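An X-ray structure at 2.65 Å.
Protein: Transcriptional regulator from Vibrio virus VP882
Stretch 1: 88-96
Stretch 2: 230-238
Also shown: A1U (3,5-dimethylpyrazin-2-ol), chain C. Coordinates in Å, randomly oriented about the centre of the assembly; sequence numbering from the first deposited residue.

Stretch 1 88-96: KIVLDVHPY
Stretch 2 (230-238) HTQVSMLLK

How do the two stretches meet? Residues 88-96 form an extended strand, and 233-236 runs antiparallel beside it at 164°. Val90 faces Leu236, Leu91 Met235, Asp92 Ser234 and Val93 Val233, with CA-CA spacings alternating between 4.3 and 5.2 Å.

Which atoms join them? The wider pairs carry reciprocal hydrogen bonds: Leu91 N to Met235 O and Met235 N to Leu91 O, both 2.9 Å, then Val93 N to Val233 O, 2.9 Å, and Val233 N to Val93 O, 3.0 Å. Leu237 N to Ile89 O, 2.7 Å and nearly straight, extends the ladder.

What fills the face of Leu91, Val93, Val233 and Met235? Apolar side chains suit this face, where Leu91 and Val233 are buried and Val93 and Met235 partly exposed. Val93 (t) and Val233 (m) bring CB of Val93 within 3.7 Å of CG2 of Val233. Leu237, m at chi1 with chi2 at 140°, points toward the first strand; Ile89 (m, t) and Leu91 (t, p) are both buried, and Leu237 CD1 lies against them, 3.5 Å from Ile89 CG2 and 4.2 Å from Leu91 CB. Met235 (m, t, p) leads its end away.

How are the polar side chains settled? Asp92 (chi1 -94°) shares its face with Val90 (p), Ser234 (p) and Leu236 (p, p). Ser234 OG is hydrogen-bonded elsewhere in the structure, while buried Asp92 accepts within its own strand: His94, chi1 m and chi2 -77°, donates from NE2 to Asp92 OD1 at 2.7 Å, though the place of OD1 is less certain. Tyr96 (m, chi2 -68°) reaches back, its OH donating to Asp92 O at 3.1 Å.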

ATOM      1  N   LYS A  88       3.892  -7.943  -9.192  1.00107.34           N
ATOM      2  CA  LYS A  88       3.112  -6.842  -9.733  1.00101.91           C
ATOM      3  C   LYS A  88       1.738  -6.819  -9.083  1.00 99.60           C
ATOM      4  O   LYS A  88       1.094  -7.859  -8.903  1.00 96.15           O
ATOM      5  CB  LYS A  88       2.959  -6.921 -11.263  1.00 96.89           C
ATOM      6  CG  LYS A  88       4.230  -6.625 -12.064  1.00 89.39           C
ATOM      7  CD  LYS A  88       5.093  -7.871 -12.168  1.00110.54           C
ATOM      8  CE  LYS A  88       6.578  -7.551 -12.163  1.00127.00           C
ATOM      9  NZ  LYS A  88       7.362  -8.718 -12.662  1.00116.63           N
ATOM     10  N   ILE A  89       1.298  -5.618  -8.734  1.00 99.42           N
ATOM     11  CA  ILE A  89       0.045  -5.389  -8.033  1.00 92.72           C
ATOM     12  C   ILE A  89      -0.990  -4.919  -9.041  1.00 82.28           C
ATOM     13  O   ILE A  89      -0.726  -4.022  -9.858  1.00 81.43           O
ATOM     14  CB  ILE A  89       0.224  -4.373  -6.889  1.00 89.47           C
ATOM     15  CG1 ILE A  89       1.440  -4.744  -6.036  1.00106.38           C
ATOM     16  CG2 ILE A  89      -1.001  -4.325  -6.010  1.00 77.13           C
ATOM     17  CD1 ILE A  89       2.082  -3.557  -5.340  1.00 93.47           C
ATOM     18  N   VAL A  90      -2.163  -5.531  -8.994  1.00 85.40           N
ATOM     19  CA  VAL A  90      -3.284  -5.174  -9.847  1.00 87.99           C
ATOM     20  C   VAL A  90      -4.442  -4.653  -9.015  1.00 74.54           C
ATOM     21  O   VAL A  90      -4.878  -5.289  -8.038  1.00 73.59           O
ATOM     22  CB  VAL A  90      -3.682  -6.346 -10.753  1.00 90.28           C
ATOM     23  CG1 VAL A  90      -4.620  -7.250 -10.066  1.00 94.89           C
ATOM     24  CG2 VAL A  90      -4.426  -5.774 -12.013  1.00 75.03           C
ATOM     25  N   LEU A  91      -4.878  -3.444  -9.356  1.00 71.65           N
ATOM     26  CA  LEU A  91      -6.113  -2.853  -8.876  1.00 77.98           C
ATOM     27  C   LEU A  91      -7.255  -3.444  -9.682  1.00 77.61           C
ATOM     28  O   LEU A  91      -7.376  -3.181 -10.886  1.00 72.16           O
ATOM     29  CB  LEU A  91      -6.072  -1.331  -9.009  1.00 65.48           C
ATOM     30  CG  LEU A  91      -7.372  -0.541  -8.758  1.00 55.73           C
ATOM     31  CD1 LEU A  91      -7.853  -0.705  -7.323  1.00 62.00           C
ATOM     32  CD2 LEU A  91      -7.181   0.931  -9.095  1.00 54.65           C
ATOM     33  N   ASP A  92      -8.084  -4.247  -9.032  1.00 64.67           N
ATOM     34  CA  ASP A  92      -9.228  -4.905  -9.647  1.00 75.90           C
ATOM     35  C   ASP A  92     -10.487  -4.345  -9.003  1.00 68.10           C
ATOM     36  O   ASP A  92     -10.818  -4.681  -7.864  1.00 64.53           O
ATOM     37  CB  ASP A  92      -9.128  -6.419  -9.456  1.00 68.47           C
ATOM     38  CG  ASP A  92      -8.471  -7.135 -10.635  1.00 87.65           C
ATOM     39  OD1 ASP A  92      -9.049  -7.199 -11.734  1.00 80.05           O
ATOM     40  OD2 ASP A  92      -7.372  -7.672 -10.479  1.00 97.03           O
ATOM     41  N   VAL A  93     -11.190  -3.484  -9.724  1.00 64.28           N
ATOM     42  CA  VAL A  93     -12.468  -2.962  -9.265  1.00 83.39           C
ATOM     43  C   VAL A  93     -13.555  -3.661 -10.068  1.00 76.80           C
ATOM     44  O   VAL A  93     -13.636  -3.506 -11.298  1.00 67.88           O
ATOM     45  CB  VAL A  93     -12.543  -1.436  -9.406  1.00 63.07           C
ATOM     46  CG1 VAL A  93     -13.880  -0.935  -8.896  1.00 53.95           C
ATOM     47  CG2 VAL A  93     -11.403  -0.791  -8.630  1.00 67.72           C
ATOM     48  N   HIS A  94     -14.387  -4.436  -9.373  1.00 55.33           N
ATOM     49  CA  HIS A  94     -15.283  -5.351 -10.068  1.00 72.91           C
ATOM     50  C   HIS A  94     -16.590  -5.496  -9.311  1.00 63.96           C
ATOM     51  O   HIS A  94     -16.610  -5.388  -8.079  1.00 76.88           O
ATOM     52  CB  HIS A  94     -14.647  -6.738 -10.238  1.00 67.03           C
ATOM     53  CG  HIS A  94     -13.547  -6.783 -11.248  1.00 68.99           C
ATOM     54  ND1 HIS A  94     -13.779  -6.789 -12.605  1.00 87.95           N
ATOM     55  CD2 HIS A  94     -12.205  -6.831 -11.096  1.00 73.39           C
ATOM     56  CE1 HIS A  94     -12.626  -6.832 -13.248  1.00 71.25           C
ATOM     57  NE2 HIS A  94     -11.654  -6.861 -12.355  1.00 86.88           N
ATOM     58  N   PRO A  95     -17.692  -5.759 -10.014  1.00 66.00           N
ATOM     59  CA  PRO A  95     -18.938  -6.202  -9.363  1.00 85.04           C
ATOM     60  C   PRO A  95     -18.855  -7.679  -8.984  1.00 93.72           C
ATOM     61  O   PRO A  95     -19.378  -8.574  -9.647  1.00 89.50           O
ATOM     62  CB  PRO A  95     -19.991  -5.933 -10.440  1.00 65.83           C
ATOM     63  CG  PRO A  95     -19.254  -6.131 -11.719  1.00 69.48           C
ATOM     64  CD  PRO A  95     -17.843  -5.647 -11.476  1.00 68.52           C
ATOM     65  N   TYR A  96     -18.164  -7.944  -7.878  1.00101.84           N
ATOM     66  CA  TYR A  96     -17.987  -9.303  -7.406  1.00 93.33           C
ATOM     67  C   TYR A  96     -19.325  -9.871  -6.929  1.00102.65           C
ATOM     68  O   TYR A  96     -20.336  -9.166  -6.833  1.00 86.53           O
ATOM     69  CB  TYR A  96     -16.939  -9.345  -6.293  1.00 85.03           C
ATOM     70  CG  TYR A  96     -15.566  -8.879  -6.737  1.00 82.93           C
ATOM     71  CD1 TYR A  96     -14.817  -9.619  -7.643  1.00 80.29           C
ATOM     72  CD2 TYR A  96     -15.021  -7.697  -6.251  1.00 69.26           C
ATOM     73  CE1 TYR A  96     -13.564  -9.196  -8.051  1.00 84.63           C
ATOM     74  CE2 TYR A  96     -13.771  -7.265  -6.655  1.00 75.33           C
ATOM     75  CZ  TYR A  96     -13.048  -8.019  -7.554  1.00 66.27           C
ATOM     76  OH  TYR A  96     -11.804  -7.593  -7.958  1.00 73.48           O
ATOM     77  N   HIS A 230     -18.349   2.576  -9.867  1.00 73.23           N
ATOM     78  CA  HIS A 230     -18.934   1.452 -10.598  1.00 59.03           C
ATOM     79  C   HIS A 230     -18.581   1.465 -12.086  1.00 64.86           C
ATOM     80  O   HIS A 230     -19.448   1.445 -12.960  1.00 64.78           O
ATOM     81  CB  HIS A 230     -20.454   1.425 -10.427  1.00 51.44           C
ATOM     82  CG  HIS A 230     -20.931   1.727  -9.035  1.00 43.20           C
ATOM     83  ND1 HIS A 230     -21.740   2.805  -8.744  1.00 61.19           N
ATOM     84  CD2 HIS A 230     -20.751   1.070  -7.865  1.00 48.43           C
ATOM     85  CE1 HIS A 230     -22.024   2.809  -7.453  1.00 60.37           C
ATOM     86  NE2 HIS A 230     -21.436   1.765  -6.896  1.00 59.81           N
ATOM     87  N   THR A 231     -17.283   1.459 -12.375  1.00 54.91           N
ATOM     88  CA  THR A 231     -16.800   1.094 -13.701  1.00 75.41           C
ATOM     89  C   THR A 231     -15.711   0.052 -13.529  1.00 83.67           C
ATOM     90  O   THR A 231     -14.809   0.217 -12.700  1.00 87.29           O
ATOM     91  CB  THR A 231     -16.275   2.304 -14.506  1.00 69.41           C
ATOM     92  OG1 THR A 231     -14.895   2.537 -14.192  1.00 79.72           O
ATOM     93  CG2 THR A 231     -17.089   3.568 -14.214  1.00 93.81           C
ATOM     94  N   GLN A 232     -15.791  -1.015 -14.312  1.00 91.15           N
ATOM     95  CA  GLN A 232     -15.005  -2.221 -14.095  1.00 84.32           C
ATOM     96  C   GLN A 232     -13.585  -2.022 -14.617  1.00 77.66           C
ATOM     97  O   GLN A 232     -13.400  -1.677 -15.790  1.00 86.41           O
ATOM     98  CB  GLN A 232     -15.686  -3.393 -14.799  1.00 83.74           C
ATOM     99  CG  GLN A 232     -15.402  -4.761 -14.244  1.00 85.83           C
ATOM    100  CD  GLN A 232     -16.078  -5.834 -15.072  1.00 96.73           C
ATOM    101  OE1 GLN A 232     -15.688  -7.002 -15.058  1.00103.45           O
ATOM    102  NE2 GLN A 232     -17.103  -5.434 -15.807  1.00 99.08           N
ATOM    103  N   VAL A 233     -12.574  -2.233 -13.764  1.00 70.28           N
ATOM    104  CA  VAL A 233     -11.183  -2.065 -14.178  1.00 77.89           C
ATOM    105  C   VAL A 233     -10.326  -3.190 -13.612  1.00 69.56           C
ATOM    106  O   VAL A 233     -10.634  -3.793 -12.581  1.00 63.78           O
ATOM    107  CB  VAL A 233     -10.573  -0.693 -13.765  1.00 73.90           C
ATOM    108  CG1 VAL A 233     -11.482   0.474 -14.164  1.00 65.05           C
ATOM    109  CG2 VAL A 233     -10.268  -0.647 -12.280  1.00 74.71           C
ATOM    110  N   SER A 234      -9.202  -3.423 -14.279  1.00 70.87           N
ATOM    111  CA  SER A 234      -8.070  -4.133 -13.694  1.00 79.91           C
ATOM    112  C   SER A 234      -6.812  -3.547 -14.302  1.00 85.81           C
ATOM    113  O   SER A 234      -6.612  -3.633 -15.515  1.00 80.96           O
ATOM    114  CB  SER A 234      -8.143  -5.630 -13.977  1.00 71.53           C
ATOM    115  OG  SER A 234      -7.670  -5.913 -15.274  1.00 85.11           O
ATOM    116  N   MET A 235      -5.967  -2.963 -13.467  1.00 86.04           N
ATOM    117  CA  MET A 235      -4.830  -2.170 -13.908  1.00 90.52           C
ATOM    118  C   MET A 235      -3.608  -2.557 -13.091  1.00 93.69           C
ATOM    119  O   MET A 235      -3.700  -2.707 -11.869  1.00 86.22           O
ATOM    120  CB  MET A 235      -5.076  -0.669 -13.707  1.00 92.53           C
ATOM    121  CG  MET A 235      -6.140  -0.036 -14.580  1.00102.58           C
ATOM    122  SD  MET A 235      -6.435   1.642 -13.983  1.00 92.41           S
ATOM    123  CE  MET A 235      -4.825   2.372 -14.261  1.00 75.49           C
ATOM    124  N   LEU A 236      -2.455  -2.672 -13.740  1.00 90.12           N
ATOM    125  CA  LEU A 236      -1.253  -2.940 -12.972  1.00 99.28           C
ATOM    126  C   LEU A 236      -0.745  -1.618 -12.422  1.00 97.73           C
ATOM    127  O   LEU A 236      -0.728  -0.603 -13.126  1.00 97.63           O
ATOM    128  CB  LEU A 236      -0.188  -3.635 -13.826  1.00 95.74           C
ATOM    129  CG  LEU A 236       0.110  -3.242 -15.278  1.00 98.32           C
ATOM    130  CD1 LEU A 236       0.887  -1.935 -15.398  1.00100.61           C
ATOM    131  CD2 LEU A 236       0.867  -4.375 -15.965  1.00 88.69           C
ATOM    132  N   LEU A 237      -0.383  -1.620 -11.149  1.00 90.75           N
ATOM    133  CA  LEU A 237       0.132  -0.422 -10.515  1.00 88.93           C
ATOM    134  C   LEU A 237       1.612  -0.262 -10.828  1.00 90.92           C
ATOM    135  O   LEU A 237       2.366  -1.238 -10.863  1.00100.30           O
ATOM    136  CB  LEU A 237      -0.136  -0.475  -9.015  1.00 93.48           C
ATOM    137  CG  LEU A 237      -1.656  -0.577  -8.841  1.00 84.03           C
ATOM    138  CD1 LEU A 237      -2.055  -1.526  -7.733  1.00 84.47           C
ATOM    139  CD2 LEU A 237      -2.273   0.788  -8.621  1.00 90.47           C
ATOM    140  N   LYS A 238       2.020   0.978 -11.070  1.00109.02           N
ATOM    141  CA  LYS A 238       3.340   1.250 -11.621  1.00109.99           C
ATOM    142  C   LYS A 238       4.130   2.237 -10.767  1.00111.54           C
ATOM    143  O   LYS A 238       4.673   1.874  -9.722  1.00110.52           O
ATOM    144  CB  LYS A 238       3.200   1.784 -13.048  1.00100.88           C
ATOM    145  CG  LYS A 238       2.364   0.885 -13.947  1.00109.59           C
ATOM    146  CD  LYS A 238       2.234   1.433 -15.361  1.00103.58           C
ATOM    147  CE  LYS A 238       2.027   2.937 -15.372  1.00 93.80           C
ATOM    148  NZ  LYS A 238       1.831   3.447 -16.757  1.00 97.75           N
TER
HETATM  149  CAB A1U C 301      -8.623 -10.690 -10.762  1.00 90.98           C
HETATM  150  CAC A1U C 301      -9.403 -11.669 -10.099  1.00 90.18           C
HETATM  151  CAE A1U C 301      -7.729 -13.253 -10.526  1.00 78.76           C
HETATM  152  CAF A1U C 301      -7.024 -12.214 -11.170  1.00 91.86           C
HETATM  153  CAG A1U C 301     -10.738 -11.288  -9.520  1.00 73.64           C
HETATM  154  CAH A1U C 301      -7.198 -14.650 -10.413  1.00 87.10           C
HETATM  155  NAA A1U C 301      -7.409 -10.948 -11.319  1.00 87.64           N
HETATM  156  NAD A1U C 301      -8.927 -12.944  -9.995  1.00 81.19           N
HETATM  157  OAI A1U C 301      -5.776 -12.584 -11.709  1.00 82.36           O